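Local coordinates for protein calmodulin, putative (Entamoeba histolytica, PDB 4OCI) that binds calcium through an EF-hand of the calmodulin type and takes part in initiating the amoeba's phagocytosis of human red blood cells, at residues Val37-Glu40 / Thr41-Ala45; Arg100-Leu103 / Ser104-Asp108; Gly128-Val132 / Asp133-Asn137. All blocks are in the same frame, centred on the assembly; numbering follows the deposited sequence.

Contact 1. Residues Val37-Glu40 / Thr41-Ala45; sequences VVME and TSAIA
E40 and A43 meet at the start of helix 41-50, where E40 occupies the N-cap position and M39 and I44 close over the first turn. The carbonyl oxygen of E40 accepts the amide of I44 at 3.2 Å (I44 N to E40 O), with the donor in the carbonyl plane and a nearly straight N-H...O angle of 170°; a weak, bent bond of 3.1 Å comes from A43 N to the same E40 O. The carboxylate of E40 rests alongside the methyl of A43, OE2 to CB 3.7 Å. M39, a selenomethionine, sits one place before the cap and I44 four after it, the spacing of a hydrophobic staple: M39 CG lies 3.5 Å from I44 CG1. The M39 chain then bends at chi3 (-43°), which brings its CE to 3.7 Å from A43 CB. I44 also packs on F28 and V32 of helix 25-34, and M39 on L69. The hydroxyl of T41 is held by E29 and R33. The apolar M39-I44 contact thus accompanies the first helical backbone bond, while the negative charge of E40 beside a helix N-terminus would probably be electrostatically favourable.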
ATOM      1  N   VAL A  37       6.456 -14.045  -4.145  1.00 31.08           N
ATOM      2  CA  VAL A  37       7.077 -12.713  -4.143  1.00 30.42           C
ATOM      3  C   VAL A  37       7.478 -12.297  -2.726  1.00 30.76           C
ATOM      4  O   VAL A  37       6.703 -12.476  -1.779  1.00 31.63           O
ATOM      5  CB  VAL A  37       6.160 -11.655  -4.850  1.00 30.50           C
ATOM      6  CG1 VAL A  37       6.660 -10.266  -4.637  1.00 28.16           C
ATOM      7  CG2 VAL A  37       6.081 -11.965  -6.378  1.00 29.25           C
ATOM      8  N   VAL A  38       8.727 -11.850  -2.596  1.00 30.57           N
ATOM      9  CA  VAL A  38       9.310 -11.360  -1.353  1.00 30.40           C
ATOM     10  C   VAL A  38       9.607  -9.895  -1.531  1.00 28.43           C
ATOM     11  O   VAL A  38      10.526  -9.517  -2.249  1.00 28.67           O
ATOM     12  CB  VAL A  38      10.633 -12.089  -0.964  1.00 30.90           C
ATOM     13  CG1 VAL A  38      11.339 -11.300   0.124  1.00 33.47           C
ATOM     14  CG2 VAL A  38      10.346 -13.462  -0.413  1.00 35.16           C
HETATM   15  N   MSE A  39       8.802  -9.054  -0.886  1.00 26.60           N
HETATM   16  CA  MSE A  39       8.983  -7.611  -0.973  1.00 25.03           C
HETATM   17  C   MSE A  39       8.042  -6.839  -0.023  1.00 22.67           C
HETATM   18  O   MSE A  39       7.147  -7.427   0.533  1.00 20.88           O
HETATM   19  CB  MSE A  39       8.796  -7.143  -2.446  1.00 27.56           C
HETATM   20  CG  MSE A  39       7.399  -6.967  -2.867  1.00 31.20           C
HETATM   21 SE   MSE A  39       7.170  -6.421  -4.775  1.00 44.34          SE
HETATM   22  CE  MSE A  39       8.506  -5.026  -5.154  1.00 41.47           C
ATOM     23  N   GLU A  40       8.297  -5.525   0.177  1.00 21.51           N
ATOM     24  CA  GLU A  40       7.606  -4.726   1.153  1.00 22.11           C
ATOM     25  C   GLU A  40       6.162  -4.657   0.740  1.00 21.50           C
ATOM     26  O   GLU A  40       5.882  -4.488  -0.428  1.00 21.27           O
ATOM     27  CB  GLU A  40       8.101  -3.287   1.148  1.00 22.96           C
ATOM     28  CG  GLU A  40       9.490  -3.152   1.548  1.00 33.54           C
ATOM     29  CD  GLU A  40      10.233  -2.181   0.673  1.00 49.02           C
ATOM     30  OE1 GLU A  40      11.138  -1.489   1.214  1.00 56.85           O
ATOM     31  OE2 GLU A  40       9.948  -2.113  -0.558  1.00 54.48           O
ATOM     32  N   THR A  41       5.277  -4.702   1.723  1.00 19.79           N
ATOM     33  CA  THR A  41       3.853  -4.497   1.505  1.00 19.90           C
ATOM     34  C   THR A  41       3.570  -3.206   0.764  1.00 19.91           C
ATOM     35  O   THR A  41       2.670  -3.146  -0.111  1.00 19.37           O
ATOM     36  CB  THR A  41       3.144  -4.524   2.864  1.00 20.27           C
ATOM     37  OG1 THR A  41       3.250  -5.864   3.337  1.00 19.66           O
ATOM     38  CG2 THR A  41       1.626  -4.178   2.769  1.00 18.93           C
ATOM     39  N   SER A  42       4.250  -2.135   1.115  1.00 17.37           N
ATOM     40  CA  SER A  42       3.903  -0.819   0.517  1.00 19.53           C
ATOM     41  C   SER A  42       4.318  -0.826  -0.950  1.00 19.75           C
ATOM     42  O   SER A  42       3.803  -0.060  -1.712  1.00 20.58           O
ATOM     43  CB  SER A  42       4.584   0.360   1.231  1.00 19.79           C
ATOM     44  OG  SER A  42       6.039   0.302   1.098  1.00 18.78           O
ATOM     45  N   ALA A  43       5.276  -1.636  -1.341  1.00 19.18           N
ATOM     46  CA  ALA A  43       5.695  -1.689  -2.756  1.00 20.55           C
ATOM     47  C   ALA A  43       4.631  -2.487  -3.586  1.00 19.40           C
ATOM     48  O   ALA A  43       4.268  -2.106  -4.722  1.00 18.40           O
ATOM     49  CB  ALA A  43       7.136  -2.402  -2.904  1.00 19.27           C
ATOM     50  N   ILE A  44       4.169  -3.576  -3.009  1.00 17.07           N
ATOM     51  CA  ILE A  44       3.027  -4.360  -3.585  1.00 17.14           C
ATOM     52  C   ILE A  44       1.796  -3.439  -3.724  1.00 18.78           C
ATOM     53  O   ILE A  44       1.152  -3.424  -4.755  1.00 17.85           O
ATOM     54  CB  ILE A  44       2.674  -5.597  -2.643  1.00 16.99           C
ATOM     55  CG1 ILE A  44       3.902  -6.561  -2.685  1.00 19.68           C
ATOM     56  CG2 ILE A  44       1.404  -6.372  -3.203  1.00 18.33           C
ATOM     57  CD1 ILE A  44       3.815  -7.852  -1.766  1.00 20.36           C
ATOM     58  N   ALA A  45       1.487  -2.659  -2.693  1.00 17.92           N
ATOM     59  CA  ALA A  45       0.319  -1.776  -2.653  1.00 19.96           C
ATOM     60  C   ALA A  45       0.449  -0.655  -3.654  1.00 19.60           C
ATOM     61  O   ALA A  45      -0.528  -0.250  -4.295  1.00 20.35           O
ATOM     62  CB  ALA A  45       0.082  -1.213  -1.175  1.00 18.10           C
TER

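Contact 2. Residues Arg100-Leu103 / Ser104-Asp108; sequences RRIL and STIGD
T105 doubles back on R101, its OG1 giving a 2.9 Å hydrogen bond to R101 O, which also takes the T105 backbone amide at 2.8 Å (T105 N to R101 O). The hydroxyl gets there because OG1 stands beside its own backbone N (chi1 -73°); it approaches from above the carbonyl plane, whereas the amide is tilted only 19° from it. Threonine suits this exposed face, where its hydroxyl can be satisfied within helix 96-106. One residue earlier, R100 O receives S104 N at 2.9 Å. S104 OG is 3.0 Å from R100 O too, but Q112 competes for its proton. I106 N continues the helical series, bonding to I102 O at 2.9 Å. On the buried side I102 and I106 run side by side, CG2 of the former 3.6 Å from CD1 of the latter, and they lean on A82 and I79 of helix 76-86. The arginine ends are engaged as well: R100 with E126, T116 and the Q112 carbonyl, R101 with E98. In this second helix of an EF-hand, the T105 hydroxyl adds a second hydrogen bond to a carbonyl already bonded in the helix, S104 may do likewise, and branched apolar side chains face inward.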
ATOM      1  N   ARG A 100      25.417  -9.257   0.951  1.00 22.21           N
ATOM      2  CA  ARG A 100      25.369  -8.081   0.057  1.00 24.21           C
ATOM      3  C   ARG A 100      25.441  -8.491  -1.377  1.00 24.72           C
ATOM      4  O   ARG A 100      24.634  -8.016  -2.178  1.00 27.83           O
ATOM      5  CB  ARG A 100      26.468  -7.050   0.394  1.00 23.00           C
ATOM      6  CG  ARG A 100      26.509  -5.780  -0.484  1.00 25.51           C
ATOM      7  CD  ARG A 100      27.685  -4.853  -0.103  1.00 27.34           C
ATOM      8  NE  ARG A 100      27.455  -4.113   1.166  1.00 29.24           N
ATOM      9  CZ  ARG A 100      26.714  -3.014   1.281  1.00 30.32           C
ATOM     10  NH1 ARG A 100      26.033  -2.501   0.231  1.00 32.00           N
ATOM     11  NH2 ARG A 100      26.596  -2.430   2.469  1.00 34.19           N
ATOM     12  N   ARG A 101      26.369  -9.357  -1.759  1.00 25.41           N
ATOM     13  CA  ARG A 101      26.417  -9.842  -3.147  1.00 26.80           C
ATOM     14  C   ARG A 101      25.086 -10.461  -3.604  1.00 27.20           C
ATOM     15  O   ARG A 101      24.568 -10.141  -4.707  1.00 28.87           O
ATOM     16  CB  ARG A 101      27.606 -10.818  -3.426  1.00 27.53           C
ATOM     17  CG  ARG A 101      27.735 -11.191  -4.908  1.00 30.19           C
ATOM     18  CD  ARG A 101      28.831 -12.242  -5.130  1.00 30.94           C
ATOM     19  NE  ARG A 101      28.659 -13.270  -4.086  1.00 33.33           N
ATOM     20  CZ  ARG A 101      27.762 -14.286  -4.107  1.00 35.77           C
ATOM     21  NH1 ARG A 101      26.949 -14.458  -5.153  1.00 33.50           N
ATOM     22  NH2 ARG A 101      27.657 -15.139  -3.061  1.00 34.31           N
ATOM     23  N   ILE A 102      24.565 -11.353  -2.780  1.00 24.97           N
ATOM     24  CA  ILE A 102      23.387 -12.130  -3.113  1.00 27.21           C
ATOM     25  C   ILE A 102      22.206 -11.215  -3.327  1.00 26.25           C
ATOM     26  O   ILE A 102      21.452 -11.384  -4.273  1.00 28.26           O
ATOM     27  CB  ILE A 102      22.966 -13.055  -1.943  1.00 27.58           C
ATOM     28  CG1 ILE A 102      24.050 -14.060  -1.541  1.00 30.91           C
ATOM     29  CG2 ILE A 102      21.546 -13.728  -2.208  1.00 24.29           C
ATOM     30  CD1 ILE A 102      24.395 -14.951  -2.532  1.00 37.15           C
ATOM     31  N   LEU A 103      22.011 -10.290  -2.403  1.00 26.23           N
ATOM     32  CA  LEU A 103      20.903  -9.334  -2.429  1.00 28.38           C
ATOM     33  C   LEU A 103      21.083  -8.371  -3.611  1.00 31.43           C
ATOM     34  O   LEU A 103      20.089  -7.909  -4.180  1.00 34.03           O
ATOM     35  CB  LEU A 103      20.801  -8.531  -1.103  1.00 25.84           C
ATOM     36  CG  LEU A 103      20.418  -9.274   0.191  1.00 26.66           C
ATOM     37  CD1 LEU A 103      20.692  -8.397   1.414  1.00 23.19           C
ATOM     38  CD2 LEU A 103      18.939  -9.661   0.169  1.00 27.74           C
ATOM     39  N   SER A 104      22.323  -8.059  -3.987  1.00 33.05           N
ATOM     40  CA  SER A 104      22.545  -7.298  -5.208  1.00 36.03           C
ATOM     41  C   SER A 104      22.140  -8.097  -6.401  1.00 37.70           C
ATOM     42  O   SER A 104      21.569  -7.581  -7.339  1.00 41.45           O
ATOM     43  CB  SER A 104      23.990  -6.838  -5.313  1.00 35.52           C
ATOM     44  OG  SER A 104      24.214  -5.952  -4.259  1.00 34.00           O
ATOM     45  N   THR A 105      22.391  -9.377  -6.350  1.00 39.14           N
ATOM     46  CA  THR A 105      22.238 -10.242  -7.479  1.00 40.61           C
ATOM     47  C   THR A 105      20.819 -10.626  -7.808  1.00 42.05           C
ATOM     48  O   THR A 105      20.449 -10.537  -8.975  1.00 42.98           O
ATOM     49  CB  THR A 105      23.096 -11.485  -7.252  1.00 41.36           C
ATOM     50  OG1 THR A 105      24.453 -11.088  -7.423  1.00 40.93           O
ATOM     51  CG2 THR A 105      22.785 -12.610  -8.215  1.00 43.82           C
ATOM     52  N   ILE A 106      20.025 -11.021  -6.819  1.00 42.56           N
ATOM     53  CA  ILE A 106      18.783 -11.784  -7.061  1.00 45.62           C
ATOM     54  C   ILE A 106      17.452 -11.008  -7.084  1.00 48.46           C
ATOM     55  O   ILE A 106      16.386 -11.552  -7.488  1.00 49.37           O
ATOM     56  CB  ILE A 106      18.634 -12.991  -6.123  1.00 44.71           C
ATOM     57  CG1 ILE A 106      18.377 -12.515  -4.705  1.00 43.88           C
ATOM     58  CG2 ILE A 106      19.847 -13.936  -6.239  1.00 46.33           C
ATOM     59  CD1 ILE A 106      18.329 -13.604  -3.812  1.00 43.11           C
ATOM     60  N   GLY A 107      17.455  -9.771  -6.635  1.00 50.83           N
ATOM     61  CA  GLY A 107      16.279  -8.977  -6.905  1.00 56.17           C
ATOM     62  C   GLY A 107      16.753  -7.569  -7.082  1.00 59.41           C
ATOM     63  O   GLY A 107      17.793  -7.187  -6.516  1.00 60.65           O
ATOM     64  N   ASP A 108      16.027  -6.774  -7.849  1.00 62.13           N
ATOM     65  CA  ASP A 108      16.471  -5.391  -7.945  1.00 64.80           C
ATOM     66  C   ASP A 108      15.482  -4.377  -7.310  1.00 65.30           C
ATOM     67  O   ASP A 108      15.063  -3.412  -7.952  1.00 66.76           O
ATOM     68  CB  ASP A 108      16.958  -5.052  -9.380  1.00 66.27           C
ATOM     69  CG  ASP A 108      18.499  -5.361  -9.618  1.00 68.19           C
ATOM     70  OD1 ASP A 108      19.265  -5.805  -8.688  1.00 66.71           O
ATOM     71  OD2 ASP A 108      18.931  -5.112 -10.776  1.00 67.88           O
TER

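Contact 3. Residues Gly128-Val132 / Asp133-Asn137; sequences GVVKV and DDFIN. With ACT (acetate ion), chain D.
V130 presses its CG1 methyl against F135 at the inner side of this strand-to-helix turn, 3.5 Å from F135 CB. The methyl stands anti to the V130 backbone N (chi1 180°), and the ring continues past it toward L99, L103 and I124. V132 and I136 extend the apolar surface with a looser approach of 4.4 Å between their CG1 atoms, and both pack on I83 of helix 76-86. Behind these side chains the first helical bonds are short and straight: F135 N reaches K131 O at 2.9 Å, and I136 N gives to V132 O. K131, the last residue of strand 129-131, is the N-cap residue of helix 132-145. This is the loop-to-exiting-helix junction of an EF-hand pair, in which strand 129-131 is matched antiparallel with strand 93-95, V130 bonding to I94. Outside, the chemistry is ionic and open to solvent. The K131 chain runs extended until it bends at its last torsion (chi4 -75°), placing NZ 2.8 Å from D133 OD1, on the syn lone pair of that oxygen. D133 OD2 adds a weak bond, and K131 NZ is also 3.8 Å from D134 OD2, a long salt bridge. A long lysine suits this solvent side: it bonds D133 and, more distantly, faces D134. K131 N gives a hydrogen bond of 2.8 Å to O of an acetate, probably from the crystallisation liquor, with an N-H...O angle of 178°.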
ATOM      1  N   GLY A 128      31.710  -8.478   8.971  1.00 29.42           N
ATOM      2  CA  GLY A 128      31.377  -9.538   9.901  1.00 26.87           C
ATOM      3  C   GLY A 128      30.494 -10.594   9.233  1.00 24.99           C
ATOM      4  O   GLY A 128      30.504 -10.725   7.989  1.00 24.50           O
ATOM      5  N   VAL A 129      29.745 -11.318  10.073  1.00 23.41           N
ATOM      6  CA  VAL A 129      28.929 -12.412   9.626  1.00 22.84           C
ATOM      7  C   VAL A 129      27.461 -12.090   9.888  1.00 22.48           C
ATOM      8  O   VAL A 129      27.118 -11.202  10.666  1.00 21.82           O
ATOM      9  CB  VAL A 129      29.349 -13.780  10.279  1.00 23.60           C
ATOM     10  CG1 VAL A 129      30.845 -14.093  10.032  1.00 21.88           C
ATOM     11  CG2 VAL A 129      29.050 -13.865  11.796  1.00 22.45           C
ATOM     12  N   VAL A 130      26.585 -12.842   9.263  1.00 21.52           N
ATOM     13  CA  VAL A 130      25.149 -12.679   9.513  1.00 21.45           C
ATOM     14  C   VAL A 130      24.569 -14.034   9.866  1.00 21.07           C
ATOM     15  O   VAL A 130      24.889 -15.050   9.196  1.00 21.33           O
ATOM     16  CB  VAL A 130      24.459 -12.237   8.193  1.00 21.04           C
ATOM     17  CG1 VAL A 130      22.879 -12.041   8.394  1.00 22.65           C
ATOM     18  CG2 VAL A 130      25.105 -10.986   7.719  1.00 20.90           C
ATOM     19  N   LYS A 131      23.689 -14.051  10.888  1.00 21.64           N
ATOM     20  CA  LYS A 131      23.028 -15.281  11.277  1.00 21.65           C
ATOM     21  C   LYS A 131      21.844 -15.458  10.306  1.00 21.34           C
ATOM     22  O   LYS A 131      20.900 -14.670  10.314  1.00 21.69           O
ATOM     23  CB  LYS A 131      22.537 -15.182  12.720  1.00 21.78           C
ATOM     24  CG  LYS A 131      22.237 -16.554  13.290  1.00 25.48           C
ATOM     25  CD  LYS A 131      22.192 -16.562  14.881  1.00 27.97           C
ATOM     26  CE  LYS A 131      21.702 -17.913  15.469  1.00 35.80           C
ATOM     27  NZ  LYS A 131      20.178 -18.134  15.336  1.00 30.96           N
ATOM     28  N   VAL A 132      21.898 -16.465   9.452  1.00 21.56           N
ATOM     29  CA  VAL A 132      20.965 -16.606   8.321  1.00 21.37           C
ATOM     30  C   VAL A 132      19.516 -16.735   8.808  1.00 23.56           C
ATOM     31  O   VAL A 132      18.627 -16.065   8.254  1.00 25.81           O
ATOM     32  CB  VAL A 132      21.324 -17.880   7.524  1.00 22.52           C
ATOM     33  CG1 VAL A 132      20.182 -18.276   6.606  1.00 25.40           C
ATOM     34  CG2 VAL A 132      22.684 -17.683   6.710  1.00 23.77           C
ATOM     35  N   ASP A 133      19.238 -17.550   9.851  1.00 24.11           N
ATOM     36  CA  ASP A 133      17.791 -17.695  10.244  1.00 24.72           C
ATOM     37  C   ASP A 133      17.221 -16.346  10.751  1.00 24.64           C
ATOM     38  O   ASP A 133      16.093 -15.936  10.379  1.00 23.95           O
ATOM     39  CB  ASP A 133      17.479 -18.873  11.195  1.00 25.19           C
ATOM     40  CG  ASP A 133      18.245 -18.799  12.587  1.00 34.25           C
ATOM     41  OD1 ASP A 133      19.288 -18.084  12.693  1.00 38.26           O
ATOM     42  OD2 ASP A 133      17.808 -19.486  13.599  1.00 38.24           O
ATOM     43  N   ASP A 134      18.006 -15.659  11.588  1.00 23.79           N
ATOM     44  CA  ASP A 134      17.567 -14.412  12.146  1.00 23.19           C
ATOM     45  C   ASP A 134      17.372 -13.410  11.025  1.00 21.99           C
ATOM     46  O   ASP A 134      16.335 -12.721  11.023  1.00 20.69           O
ATOM     47  CB  ASP A 134      18.573 -13.906  13.154  1.00 26.16           C
ATOM     48  CG  ASP A 134      18.489 -14.702  14.485  1.00 33.45           C
ATOM     49  OD1 ASP A 134      17.552 -15.506  14.678  1.00 34.25           O
ATOM     50  OD2 ASP A 134      19.335 -14.477  15.370  1.00 43.87           O
ATOM     51  N   PHE A 135      18.315 -13.332  10.069  1.00 20.00           N
ATOM     52  CA  PHE A 135      18.168 -12.411   8.956  1.00 19.62           C
ATOM     53  C   PHE A 135      16.881 -12.612   8.127  1.00 21.02           C
ATOM     54  O   PHE A 135      16.124 -11.658   7.843  1.00 19.56           O
ATOM     55  CB  PHE A 135      19.417 -12.477   7.996  1.00 19.22           C
ATOM     56  CG  PHE A 135      19.251 -11.597   6.808  1.00 22.07           C
ATOM     57  CD1 PHE A 135      19.394 -10.212   6.955  1.00 22.66           C
ATOM     58  CD2 PHE A 135      18.793 -12.089   5.606  1.00 22.43           C
ATOM     59  CE1 PHE A 135      19.186  -9.328   5.881  1.00 21.84           C
ATOM     60  CE2 PHE A 135      18.552 -11.203   4.511  1.00 20.59           C
ATOM     61  CZ  PHE A 135      18.746  -9.828   4.678  1.00 22.73           C
ATOM     62  N   ILE A 136      16.674 -13.843   7.640  1.00 21.66           N
ATOM     63  CA  ILE A 136      15.445 -14.138   6.858  1.00 23.60           C
ATOM     64  C   ILE A 136      14.176 -13.812   7.637  1.00 23.26           C
ATOM     65  O   ILE A 136      13.323 -13.198   7.059  1.00 23.01           O
ATOM     66  CB  ILE A 136      15.363 -15.612   6.384  1.00 25.78           C
ATOM     67  CG1 ILE A 136      16.593 -15.989   5.533  1.00 25.07           C
ATOM     68  CG2 ILE A 136      14.020 -15.883   5.606  1.00 27.60           C
ATOM     69  CD1 ILE A 136      16.539 -15.301   4.211  1.00 31.82           C
ATOM     70  N   ASN A 137      14.090 -14.186   8.924  1.00 22.48           N
ATOM     71  CA  ASN A 137      12.973 -13.848   9.751  1.00 24.55           C
ATOM     72  C   ASN A 137      12.740 -12.333   9.962  1.00 22.93           C
ATOM     73  O   ASN A 137      11.603 -11.847   9.909  1.00 21.70           O
ATOM     74  CB  ASN A 137      13.058 -14.530  11.145  1.00 25.52           C
ATOM     75  CG  ASN A 137      12.780 -16.052  11.079  1.00 30.89           C
ATOM     76  OD1 ASN A 137      12.175 -16.542  10.114  1.00 35.02           O
ATOM     77  ND2 ASN A 137      13.271 -16.805  12.073  1.00 31.88           N
TER
HETATM   78  C   ACT D 203      22.055 -10.998  12.369  1.00 42.64           C
HETATM   79  O   ACT D 203      23.099 -11.681  12.203  1.00 42.30           O
HETATM   80  OXT ACT D 203      22.137 -10.079  13.240  1.00 44.22           O
HETATM   81  CH3 ACT D 203      20.797 -11.224  11.570  1.00 40.98           C

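In the fold
Contacts 2 and 3 belong to one lobe and touch directly: L103 CD1 of the first packs on F135 CZ of the second at 4.1 Å, with their centres about 15 Å apart. Contact 1 meets neither; its centre lies about 17 Å from that of contact 2 and 21 Å from that of contact 3, its nearest atoms about 7 Å from each. Helix 132-145 runs on from contact 3 to H143, whose backbone bonds to T41 of contact 1, but H143 is probably part of a C-terminal histidine tag, so this link belongs to the construct. All three lie away from the calcium ion (D16, D18, D20, Y22) and the sodium ion (E60, T63, S64). Contact 1 alone borders the second subunit.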